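Local coordinates for hypothetical protein (Chromobacterium violaceum, PDB 2O3I) that is of unknown function but has the two-domain make-up of S-methyl thiohydantoin desulfurase-like (DUF917) proteins, and may share chemistry with them, at residues S8-L13 against H33-F38; L13-C18 against R234-G239; L112-A117 against G224-A229; P71-Q76 against G201-L206. The protein carries 2 engineered substitutions. All blocks are in the same frame, centred on the assembly; numbering follows the deposited sequence.

Interaction 1: S8-L13 against H33-F38; sequences SDLEPL and HLAANF
Ala35 and Leu10 meet first. Ala35 points its methyl at Leu10, and Ala35 CB lies 3.8 Å from Leu10 CB. The far branch of the leucine comes slightly nearer, with Leu10 CD1 3.6 Å from Ala35 CB. Leu10 places CG anti to its carbonyl carbon (chi1 -59°), and from there CD1 extends across to the second helix. The contact joins two successive helices near the N-terminus, 10-19 and 28-35, with Phe38 just past the second. After Ala35 the chain folds into a type I beta turn from Ala35 to Phe38, closed by Phe38 N to Ala35 O at 3.1 Å. This turn brings Phe38 back to the same leucine. Leu10 CD1 is 3.6 Å from Phe38 CD1 and 4.0 Å from Phe38 CB, so one methyl touches both the alanine and the phenylalanine. The side chains of Leu10 and Phe38 cross at about a right angle, and the methyl approaches the ring obliquely. Phe38 also packs on Leu119 and Ala122 of helix 111-124 and meets the ring of Tyr44 edge-to-face. Next to Leu10, Glu11 forms a salt bridge with Arg32.

Interaction 2: L13-C18 against R234-G239; sequences LLQGAC and RALQDG
Leu236 points at the backbone of helix 10-19 and meets it beside Gln15 and Gly16. This is the closer-packed part of the contact. One methyl does the touching: Leu236 CD1 is 4.3 Å from Gln15 CB and 4.5 Å from Gly16 N. These are moderate distances, and the two helices do not interlock deeply. The nearest backbones, at Gln15 CA and Leu236 CA, are 7.5 Å apart. At Gly16 the methyl comes near the backbone N. The leucine holds CG anti to its carbonyl carbon (chi1 -74°), which carries CD1 toward helix 10-19. All three touching residues are buried. Val331, from a loop, packs on both Gln15 and Leu236. The contact joins helix 10-19, in the N-terminal S-Me-THD-like part of the chain, to the end of helix 225-237, in the C-terminal part. That helix finishes in a Schellman motif, with Gly239 at positive phi (68°) and Gly239 N bonded to Leu236 O at 3.0 Å. The other side of the contact is looser and reaches solvent. Gln237 is exposed, and its side chain makes no close contact with segment 13-18. It lies instead along Glu11 and Pro12, one turn earlier on helix 10-19. Arg234 is also exposed. It packs on Pro12, and its guanidinium makes a long, weak ion pair with Asp9.

Interaction 3: L112-A117 against G224-A229; sequences LGFVVA and GTLSRA
Phe114 pushes its ring against Leu226 and Thr225. Its first torsion sets CG anti to the carbonyl carbon (chi1 -66°), and CB points the ring at helix 225-237. CG is the first ring atom to find a partner, with Phe114 CG 4.0 Å from Leu226 CG. Along one side of the ring, Phe114 CD1 is 3.6 Å from Leu226 CD1, and Phe114 CE1 is 3.7 Å from Leu226 CB. The two side chains slide past each other in opposite directions. The leucine backbone takes part too. Leu226 CA sits over the ring face as a CH-pi contact, 3.9 Å from the Phe114 centroid and 19° off the normal. On the other side, Phe114 CD2 packs on Ala17 of helix 10-19, and Phe114 CE2 is 4.3 Å from Ala229 CB, which approaches obliquely. At the tip, Phe114 CZ is 3.4 Å from Thr225 OG1. The hydroxyl lies at the ring edge, near its plane, and hydrogen bonds to Asp132. The aromatic tip thus ends beside a polar group that already has a partner. The two short helical segments have axes 11.1 Å apart, crossing at -110°. One large aromatic side chain spans this wide helix-helix crossing, a buried packing junction between the N-terminal and C-terminal S-Me-THD-like parts of the chain.

Interaction 4: P71-Q76 against G201-L206; sequences PDAINQ and GQFGGL
Ala73 and Phe203 make the closest contact, with Ala73 CB 3.5 Å from Phe203 CD1. The backbone of Ala73 lies here too, its carbonyl carbon over one face of the ring. The same methyl is 3.6 Å from Gly201 O. That oxygen sits at the edge of the Phe203 ring, in its plane. Ile74 adds a second apolar touch, with Ile74 CG1 3.8 Å from Phe203 CB. The phenylalanine puts CG between its backbone N and carbonyl carbon (chi1 82°), and this turns the ring toward the short helix 71-74. Further out, the backbone sets the two segments. Gly204 bonds to Met68 within the antiparallel pair of strands 203-211 and 61-69, and Gln202 bonds to Ala70 just beyond its end. Helix 71-74 follows directly from that partner strand. Its turn is braced by Gln76 NE2, which donates to Asp72 O at 3.1 Å and 169°, from above the carbonyl plane. Ile74 also rests on Ser30, and Phe203 on Val77 and Glu161. Across the contact the side chains meet by apolar packing alone, which is non-directional; the hydrogen bonds lie in the adjoining strand pair and within the helical turn.

Interactions 1, 2 and 3 are buried and form one helical cluster; interaction 4 is only partly buried. Interactions 1 and 2 both use helix 10-19. Their segments overlap at Leu13, which packs instead on Leu226 and Ala229 of interaction 3. Interactions 2 and 3 use opposite ends of helix 225-237. Interaction 3 lies deepest, about 8 Å from the chain centre, and has a CH-pi contact over the Phe114 face. Interactions 1 and 2 lie about 15 to 16 Å out and rest on leucine methyls. Interaction 4 sets a short helix against a sheet strand. It meets the cluster through Ile74 on Leu112 and a weak hydrogen bond from His33 to Asn75.

Interaction 1: S8-L13 against H33-F38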
loop_
_atom_site.group_PDB
_atom_site.type_symbol
_atom_site.label_atom_id
_atom_site.label_comp_id
_atom_site.label_asym_id
_atom_site.label_seq_id
_atom_site.Cartn_x
_atom_site.Cartn_y
_atom_site.Cartn_z
ATOM N N SER A 8 -26.290 26.861 -5.767
ATOM C CA SER A 8 -25.765 28.054 -6.427
ATOM C C SER A 8 -24.575 28.683 -5.699
ATOM O O SER A 8 -23.879 29.528 -6.253
ATOM C CB SER A 8 -26.874 29.088 -6.607
ATOM O OG SER A 8 -27.310 29.577 -5.358
ATOM N N ASP A 9 -24.333 28.264 -4.461
ATOM C CA ASP A 9 -23.198 28.789 -3.701
ATOM C C ASP A 9 -21.896 28.034 -4.009
ATOM O O ASP A 9 -20.810 28.504 -3.678
ATOM C CB ASP A 9 -23.458 28.695 -2.196
ATOM C CG ASP A 9 -24.561 29.616 -1.730
ATOM O OD1 ASP A 9 -24.715 30.708 -2.318
ATOM O OD2 ASP A 9 -25.262 29.249 -0.760
ATOM N N LEU A 10 -22.004 26.870 -4.640
ATOM C CA LEU A 10 -20.822 26.075 -4.940
ATOM C C LEU A 10 -19.899 26.704 -5.980
ATOM O O LEU A 10 -18.680 26.550 -5.903
ATOM C CB LEU A 10 -21.227 24.664 -5.389
ATOM C CG LEU A 10 -22.053 23.853 -4.384
ATOM C CD1 LEU A 10 -22.320 22.482 -4.945
ATOM C CD2 LEU A 10 -21.304 23.744 -3.051
ATOM N N GLU A 11 -20.474 27.416 -6.945
ATOM C CA GLU A 11 -19.671 28.044 -7.992
ATOM C C GLU A 11 -18.780 29.147 -7.431
ATOM O O GLU A 11 -17.581 29.184 -7.713
ATOM C CB GLU A 11 -20.572 28.591 -9.106
ATOM C CG GLU A 11 -19.861 29.478 -10.119
ATOM C CD GLU A 11 -18.739 28.771 -10.881
ATOM O OE1 GLU A 11 -18.001 29.463 -11.612
ATOM O OE2 GLU A 11 -18.591 27.538 -10.764
ATOM N N PRO A 12 -19.349 30.071 -6.638
ATOM C CA PRO A 12 -18.473 31.120 -6.103
ATOM C C PRO A 12 -17.495 30.565 -5.069
ATOM O O PRO A 12 -16.372 31.057 -4.924
ATOM C CB PRO A 12 -19.458 32.121 -5.495
ATOM C CG PRO A 12 -20.639 31.281 -5.134
ATOM C CD PRO A 12 -20.762 30.354 -6.329
ATOM N N LEU A 13 -17.936 29.538 -4.354
ATOM C CA LEU A 13 -17.132 28.897 -3.323
ATOM C C LEU A 13 -15.869 28.273 -3.902
ATOM O O LEU A 13 -14.780 28.414 -3.352
ATOM C CB LEU A 13 -17.960 27.812 -2.621
ATOM C CG LEU A 13 -17.256 26.935 -1.582
ATOM C CD1 LEU A 13 -16.628 27.790 -0.489
ATOM C CD2 LEU A 13 -18.264 25.967 -0.995
ATOM N N HIS A 33 -17.743 19.865 -12.190
ATOM C CA HIS A 33 -18.351 18.617 -12.619
ATOM C C HIS A 33 -19.180 18.018 -11.491
ATOM O O HIS A 33 -20.269 17.487 -11.720
ATOM C CB HIS A 33 -17.270 17.620 -13.030
ATOM C CG HIS A 33 -16.727 17.848 -14.405
ATOM N ND1 HIS A 33 -15.543 17.289 -14.839
ATOM C CD2 HIS A 33 -17.211 18.565 -15.447
ATOM C CE1 HIS A 33 -15.319 17.656 -16.088
ATOM N NE2 HIS A 33 -16.315 18.430 -16.481
ATOM N N LEU A 34 -18.656 18.102 -10.271
ATOM C CA LEU A 34 -19.345 17.557 -9.108
ATOM C C LEU A 34 -20.523 18.425 -8.669
ATOM O O LEU A 34 -21.599 17.912 -8.342
ATOM C CB LEU A 34 -18.364 17.393 -7.945
ATOM C CG LEU A 34 -17.340 16.260 -8.034
ATOM C CD1 LEU A 34 -16.355 16.372 -6.887
ATOM C CD2 LEU A 34 -18.060 14.914 -7.985
ATOM N N ALA A 35 -20.313 19.738 -8.666
ATOM C CA ALA A 35 -21.350 20.683 -8.259
ATOM C C ALA A 35 -22.545 20.705 -9.214
ATOM O O ALA A 35 -23.675 20.963 -8.797
ATOM C CB ALA A 35 -20.756 22.078 -8.139
ATOM N N ALA A 36 -22.295 20.434 -10.491
ATOM C CA ALA A 36 -23.360 20.434 -11.488
ATOM C C ALA A 36 -24.491 19.465 -11.156
ATOM O O ALA A 36 -25.636 19.692 -11.545
ATOM C CB ALA A 36 -22.790 20.103 -12.858
ATOM N N ASN A 37 -24.175 18.390 -10.434
ATOM C CA ASN A 37 -25.182 17.392 -10.082
ATOM C C ASN A 37 -25.757 17.514 -8.676
ATOM O O ASN A 37 -26.526 16.651 -8.249
ATOM C CB ASN A 37 -24.620 15.977 -10.260
ATOM C CG ASN A 37 -24.383 15.621 -11.714
ATOM O OD1 ASN A 37 -25.305 15.658 -12.533
ATOM N ND2 ASN A 37 -23.143 15.269 -12.044
ATOM N N PHE A 38 -25.390 18.564 -7.951
ATOM C CA PHE A 38 -25.904 18.741 -6.599
ATOM C C PHE A 38 -27.294 19.354 -6.616
ATOM O O PHE A 38 -27.475 20.503 -7.002
ATOM C CB PHE A 38 -24.982 19.639 -5.770
ATOM C CG PHE A 38 -25.432 19.818 -4.339
ATOM C CD1 PHE A 38 -25.432 21.077 -3.751
ATOM C CD2 PHE A 38 -25.844 18.729 -3.576
ATOM C CE1 PHE A 38 -25.838 21.252 -2.426
ATOM C CE2 PHE A 38 -26.253 18.896 -2.249
ATOM C CZ PHE A 38 -26.248 20.162 -1.677
#

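Interaction 2: L13-C18 against R234-G239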
loop_
_atom_site.group_PDB
_atom_site.type_symbol
_atom_site.label_atom_id
_atom_site.label_comp_id
_atom_site.label_asym_id
_atom_site.label_seq_id
_atom_site.Cartn_x
_atom_site.Cartn_y
_atom_site.Cartn_z
ATOM N N LEU A 13 -17.936 29.538 -4.354
ATOM C CA LEU A 13 -17.132 28.897 -3.323
ATOM C C LEU A 13 -15.869 28.273 -3.902
ATOM O O LEU A 13 -14.780 28.414 -3.352
ATOM C CB LEU A 13 -17.960 27.812 -2.621
ATOM C CG LEU A 13 -17.256 26.935 -1.582
ATOM C CD1 LEU A 13 -16.628 27.790 -0.489
ATOM C CD2 LEU A 13 -18.264 25.967 -0.995
ATOM N N LEU A 14 -16.020 27.570 -5.014
ATOM C CA LEU A 14 -14.877 26.928 -5.628
ATOM C C LEU A 14 -13.946 27.967 -6.239
ATOM O O LEU A 14 -12.733 27.785 -6.228
ATOM C CB LEU A 14 -15.343 25.903 -6.668
ATOM C CG LEU A 14 -16.179 26.340 -7.867
ATOM C CD1 LEU A 14 -15.258 26.692 -9.041
ATOM C CD2 LEU A 14 -17.119 25.186 -8.251
ATOM N N GLN A 15 -14.513 29.059 -6.746
ATOM C CA GLN A 15 -13.715 30.127 -7.347
ATOM C C GLN A 15 -12.796 30.748 -6.307
ATOM O O GLN A 15 -11.589 30.887 -6.527
ATOM C CB GLN A 15 -14.610 31.230 -7.916
ATOM C CG GLN A 15 -15.424 30.840 -9.137
ATOM C CD GLN A 15 -15.181 31.770 -10.312
ATOM O OE1 GLN A 15 -16.033 31.916 -11.188
ATOM N NE2 GLN A 15 -14.007 32.392 -10.343
ATOM N N GLY A 16 -13.388 31.123 -5.175
ATOM C CA GLY A 16 -12.630 31.735 -4.103
ATOM C C GLY A 16 -11.599 30.776 -3.548
ATOM O O GLY A 16 -10.457 31.163 -3.306
ATOM N N ALA A 17 -12.006 29.522 -3.361
ATOM C CA ALA A 17 -11.127 28.485 -2.823
ATOM C C ALA A 17 -9.950 28.221 -3.752
ATOM O O ALA A 17 -8.854 27.892 -3.291
ATOM C CB ALA A 17 -11.914 27.183 -2.584
ATOM N N CYS A 18 -10.191 28.354 -5.055
ATOM C CA CYS A 18 -9.149 28.151 -6.057
ATOM C C CYS A 18 -8.063 29.208 -5.850
ATOM O O CYS A 18 -6.870 28.892 -5.852
ATOM C CB CYS A 18 -9.738 28.264 -7.470
ATOM S SG CYS A 18 -8.523 28.107 -8.838
ATOM N N ARG A 234 -17.968 35.158 -4.501
ATOM C CA ARG A 234 -19.140 35.943 -4.847
ATOM C C ARG A 234 -18.716 37.237 -5.537
ATOM O O ARG A 234 -19.316 37.638 -6.533
ATOM C CB ARG A 234 -19.962 36.248 -3.588
ATOM C CG ARG A 234 -20.841 35.081 -3.149
ATOM C CD ARG A 234 -21.515 35.330 -1.804
ATOM N NE ARG A 234 -22.477 34.270 -1.505
ATOM C CZ ARG A 234 -23.141 34.151 -0.360
ATOM N NH1 ARG A 234 -22.954 35.028 0.617
ATOM N NH2 ARG A 234 -24.003 33.159 -0.197
ATOM N N ALA A 235 -17.679 37.880 -5.015
ATOM C CA ALA A 235 -17.201 39.124 -5.602
ATOM C C ALA A 235 -16.626 38.868 -6.999
ATOM O O ALA A 235 -16.754 39.700 -7.894
ATOM C CB ALA A 235 -16.147 39.752 -4.701
ATOM N N LEU A 236 -15.999 37.707 -7.180
ATOM C CA LEU A 236 -15.417 37.344 -8.468
ATOM C C LEU A 236 -16.517 37.087 -9.488
ATOM O O LEU A 236 -16.488 37.613 -10.613
ATOM C CB LEU A 236 -14.551 36.086 -8.325
ATOM C CG LEU A 236 -13.202 36.286 -7.616
ATOM C CD1 LEU A 236 -12.575 34.950 -7.314
ATOM C CD2 LEU A 236 -12.282 37.128 -8.489
ATOM N N GLN A 237 -17.486 36.272 -9.081
ATOM C CA GLN A 237 -18.602 35.910 -9.935
ATOM C C GLN A 237 -19.400 37.158 -10.325
ATOM O O GLN A 237 -19.873 37.273 -11.458
ATOM C CB GLN A 237 -19.484 34.899 -9.193
ATOM C CG GLN A 237 -20.689 34.385 -9.959
ATOM C CD GLN A 237 -21.505 33.376 -9.147
ATOM O OE1 GLN A 237 -21.556 33.439 -7.916
ATOM N NE2 GLN A 237 -22.160 32.457 -9.838
ATOM N N ASP A 238 -19.530 38.094 -9.391
ATOM C CA ASP A 238 -20.272 39.328 -9.632
ATOM C C ASP A 238 -19.495 40.390 -10.433
ATOM O O ASP A 238 -20.006 41.484 -10.673
ATOM C CB ASP A 238 -20.732 39.944 -8.300
ATOM C CG ASP A 238 -21.679 39.036 -7.524
ATOM O OD1 ASP A 238 -22.378 38.204 -8.145
ATOM O OD2 ASP A 238 -21.735 39.169 -6.284
ATOM N N GLY A 239 -18.264 40.073 -10.827
ATOM C CA GLY A 239 -17.458 41.014 -11.595
ATOM C C GLY A 239 -17.000 42.260 -10.853
ATOM O O GLY A 239 -16.865 43.328 -11.460
#

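Interaction 3: L112-A117 against G224-A229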
loop_
_atom_site.group_PDB
_atom_site.type_symbol
_atom_site.label_atom_id
_atom_site.label_comp_id
_atom_site.label_asym_id
_atom_site.label_seq_id
_atom_site.Cartn_x
_atom_site.Cartn_y
_atom_site.Cartn_z
ATOM N N LEU A 112 -11.635 21.820 -5.042
ATOM C CA LEU A 112 -12.258 20.530 -4.729
ATOM C C LEU A 112 -12.580 20.309 -3.258
ATOM O O LEU A 112 -13.659 19.816 -2.910
ATOM C CB LEU A 112 -11.353 19.384 -5.161
ATOM C CG LEU A 112 -11.569 18.682 -6.493
ATOM C CD1 LEU A 112 -10.620 17.484 -6.518
ATOM C CD2 LEU A 112 -13.030 18.225 -6.652
ATOM N N GLY A 113 -11.612 20.650 -2.416
ATOM C CA GLY A 113 -11.729 20.478 -0.982
ATOM C C GLY A 113 -13.049 20.790 -0.319
ATOM O O GLY A 113 -13.665 19.907 0.285
ATOM N N PHE A 114 -13.484 22.039 -0.413
ATOM C CA PHE A 114 -14.726 22.422 0.220
ATOM C C PHE A 114 -15.928 21.771 -0.469
ATOM O O PHE A 114 -16.866 21.339 0.198
ATOM C CB PHE A 114 -14.849 23.955 0.246
ATOM C CG PHE A 114 -13.817 24.634 1.115
ATOM C CD1 PHE A 114 -13.742 24.360 2.478
ATOM C CD2 PHE A 114 -12.914 25.544 0.572
ATOM C CE1 PHE A 114 -12.777 24.983 3.292
ATOM C CE2 PHE A 114 -11.944 26.175 1.372
ATOM C CZ PHE A 114 -11.878 25.891 2.733
ATOM N N VAL A 115 -15.882 21.677 -1.795
ATOM C CA VAL A 115 -16.968 21.079 -2.569
ATOM C C VAL A 115 -17.207 19.629 -2.145
ATOM O O VAL A 115 -18.327 19.256 -1.792
ATOM C CB VAL A 115 -16.654 21.140 -4.091
ATOM C CG1 VAL A 115 -17.769 20.477 -4.899
ATOM C CG2 VAL A 115 -16.492 22.592 -4.523
ATOM N N VAL A 116 -16.150 18.820 -2.166
ATOM C CA VAL A 116 -16.254 17.421 -1.776
ATOM C C VAL A 116 -16.830 17.294 -0.360
ATOM O O VAL A 116 -17.796 16.570 -0.136
ATOM C CB VAL A 116 -14.861 16.714 -1.873
ATOM C CG1 VAL A 116 -14.899 15.334 -1.206
ATOM C CG2 VAL A 116 -14.460 16.557 -3.349
ATOM N N ALA A 117 -16.247 18.008 0.593
ATOM C CA ALA A 117 -16.732 17.952 1.965
ATOM C C ALA A 117 -18.211 18.320 2.033
ATOM O O ALA A 117 -18.990 17.671 2.739
ATOM C CB ALA A 117 -15.918 18.896 2.856
ATOM N N GLY A 224 -12.493 29.779 9.458
ATOM C CA GLY A 224 -13.272 30.656 8.597
ATOM C C GLY A 224 -12.798 30.636 7.158
ATOM O O GLY A 224 -13.103 31.534 6.385
ATOM N N THR A 225 -12.067 29.587 6.796
ATOM C CA THR A 225 -11.524 29.457 5.448
ATOM C C THR A 225 -12.577 29.168 4.390
ATOM O O THR A 225 -12.427 29.564 3.233
ATOM C CB THR A 225 -10.466 28.353 5.402
ATOM O OG1 THR A 225 -11.061 27.105 5.788
ATOM C CG2 THR A 225 -9.317 28.690 6.347
ATOM N N LEU A 226 -13.644 28.478 4.773
ATOM C CA LEU A 226 -14.686 28.183 3.807
ATOM C C LEU A 226 -15.476 29.463 3.517
ATOM O O LEU A 226 -15.688 29.814 2.352
ATOM C CB LEU A 226 -15.609 27.072 4.325
ATOM C CG LEU A 226 -16.568 26.458 3.296
ATOM C CD1 LEU A 226 -16.984 25.077 3.752
ATOM C CD2 LEU A 226 -17.782 27.360 3.084
ATOM N N SER A 227 -15.896 30.169 4.563
ATOM C CA SER A 227 -16.662 31.394 4.368
ATOM C C SER A 227 -15.898 32.500 3.618
ATOM O O SER A 227 -16.469 33.191 2.768
ATOM C CB SER A 227 -17.186 31.913 5.712
ATOM O OG SER A 227 -16.182 31.910 6.704
ATOM N N ARG A 228 -14.613 32.672 3.911
ATOM C CA ARG A 228 -13.860 33.696 3.201
ATOM C C ARG A 228 -13.715 33.285 1.727
ATOM O O ARG A 228 -13.671 34.129 0.840
ATOM C CB ARG A 228 -12.483 33.912 3.836
ATOM C CG ARG A 228 -11.546 32.766 3.646
ATOM C CD ARG A 228 -10.095 33.195 3.764
ATOM N NE ARG A 228 -9.262 32.138 3.210
ATOM C CZ ARG A 228 -7.992 31.931 3.521
ATOM N NH1 ARG A 228 -7.382 32.719 4.391
ATOM N NH2 ARG A 228 -7.346 30.911 2.975
ATOM N N ALA A 229 -13.643 31.986 1.466
ATOM C CA ALA A 229 -13.538 31.515 0.089
ATOM C C ALA A 229 -14.827 31.874 -0.647
ATOM O O ALA A 229 -14.793 32.266 -1.814
ATOM C CB ALA A 229 -13.323 30.008 0.051
#

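Interaction 4: P71-Q76 against G201-L206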
loop_
_atom_site.group_PDB
_atom_site.type_symbol
_atom_site.label_atom_id
_atom_site.label_comp_id
_atom_site.label_asym_id
_atom_site.label_seq_id
_atom_site.Cartn_x
_atom_site.Cartn_y
_atom_site.Cartn_z
ATOM N N PRO A 71 -5.412 13.849 -11.237
ATOM C CA PRO A 71 -6.472 14.762 -11.678
ATOM C C PRO A 71 -7.190 14.263 -12.928
ATOM O O PRO A 71 -8.393 14.455 -13.075
ATOM C CB PRO A 71 -5.723 16.068 -11.922
ATOM C CG PRO A 71 -4.660 16.028 -10.867
ATOM C CD PRO A 71 -4.163 14.594 -10.982
ATOM N N ASP A 72 -6.445 13.623 -13.823
ATOM C CA ASP A 72 -7.014 13.092 -15.062
ATOM C C ASP A 72 -8.243 12.228 -14.783
ATOM O O ASP A 72 -9.260 12.322 -15.479
ATOM C CB ASP A 72 -5.962 12.266 -15.812
ATOM C CG ASP A 72 -4.951 13.133 -16.546
ATOM O OD1 ASP A 72 -4.509 14.152 -15.972
ATOM O OD2 ASP A 72 -4.590 12.791 -17.693
ATOM N N ALA A 73 -8.137 11.389 -13.757
ATOM C CA ALA A 73 -9.224 10.499 -13.375
ATOM C C ALA A 73 -10.311 11.251 -12.616
ATOM O O ALA A 73 -11.502 11.017 -12.819
ATOM C CB ALA A 73 -8.683 9.354 -12.521
ATOM N N ILE A 74 -9.897 12.167 -11.747
ATOM C CA ILE A 74 -10.847 12.938 -10.958
ATOM C C ILE A 74 -11.696 13.888 -11.816
ATOM O O ILE A 74 -12.844 14.176 -11.474
ATOM C CB ILE A 74 -10.108 13.709 -9.835
ATOM C CG1 ILE A 74 -9.360 12.705 -8.947
ATOM C CG2 ILE A 74 -11.097 14.499 -8.989
ATOM C CD1 ILE A 74 -8.471 13.321 -7.887
ATOM N N ASN A 75 -11.147 14.353 -12.936
ATOM C CA ASN A 75 -11.885 15.251 -13.826
ATOM C C ASN A 75 -13.050 14.543 -14.515
ATOM O O ASN A 75 -13.827 15.173 -15.222
ATOM C CB ASN A 75 -10.970 15.837 -14.913
ATOM C CG ASN A 75 -10.138 17.011 -14.418
ATOM O OD1 ASN A 75 -10.663 17.962 -13.840
ATOM N ND2 ASN A 75 -8.834 16.954 -14.660
ATOM N N GLN A 76 -13.172 13.237 -14.305
ATOM C CA GLN A 76 -14.234 12.462 -14.938
ATOM C C GLN A 76 -15.387 12.139 -13.995
ATOM O O GLN A 76 -16.458 11.712 -14.427
ATOM C CB GLN A 76 -13.657 11.158 -15.492
ATOM C CG GLN A 76 -12.536 11.352 -16.507
ATOM C CD GLN A 76 -11.933 10.032 -16.957
ATOM O OE1 GLN A 76 -12.651 9.130 -17.399
ATOM N NE2 GLN A 76 -10.608 9.913 -16.849
ATOM N N GLY A 201 -8.226 2.873 -10.017
ATOM C CA GLY A 201 -8.217 3.639 -11.248
ATOM C C GLY A 201 -7.489 4.962 -11.118
ATOM O O GLY A 201 -7.912 5.971 -11.685
ATOM N N GLN A 202 -6.398 4.950 -10.355
ATOM C CA GLN A 202 -5.558 6.126 -10.127
ATOM C C GLN A 202 -6.126 7.223 -9.217
ATOM O O GLN A 202 -5.519 8.290 -9.085
ATOM C CB GLN A 202 -5.144 6.739 -11.469
ATOM C CG GLN A 202 -4.480 5.751 -12.434
ATOM C CD GLN A 202 -3.252 5.072 -11.843
ATOM O OE1 GLN A 202 -2.228 5.716 -11.586
ATOM N NE2 GLN A 202 -3.351 3.766 -11.621
ATOM N N PHE A 203 -7.275 6.974 -8.591
ATOM C CA PHE A 203 -7.876 7.958 -7.683
ATOM C C PHE A 203 -8.844 7.292 -6.715
ATOM O O PHE A 203 -9.199 6.120 -6.878
ATOM C CB PHE A 203 -8.621 9.059 -8.452
ATOM C CG PHE A 203 -10.020 8.674 -8.871
ATOM C CD1 PHE A 203 -10.234 7.740 -9.883
ATOM C CD2 PHE A 203 -11.125 9.236 -8.238
ATOM C CE1 PHE A 203 -11.530 7.370 -10.253
ATOM C CE2 PHE A 203 -12.422 8.872 -8.600
ATOM C CZ PHE A 203 -12.626 7.938 -9.610
ATOM N N GLY A 204 -9.276 8.044 -5.708
ATOM C CA GLY A 204 -10.206 7.497 -4.741
ATOM C C GLY A 204 -10.548 8.428 -3.595
ATOM O O GLY A 204 -9.864 9.427 -3.363
ATOM N N GLY A 205 -11.620 8.101 -2.881
ATOM C CA GLY A 205 -12.016 8.908 -1.752
ATOM C C GLY A 205 -11.137 8.600 -0.558
ATOM O O GLY A 205 -10.676 7.462 -0.380
ATOM N N LEU A 206 -10.888 9.615 0.262
ATOM C CA LEU A 206 -10.072 9.436 1.457
ATOM C C LEU A 206 -10.782 9.972 2.689
ATOM O O LEU A 206 -11.431 11.017 2.647
ATOM C CB LEU A 206 -8.725 10.149 1.303
ATOM C CG LEU A 206 -7.879 10.344 2.567
ATOM C CD1 LEU A 206 -7.417 8.996 3.112
ATOM C CD2 LEU A 206 -6.685 11.229 2.234
#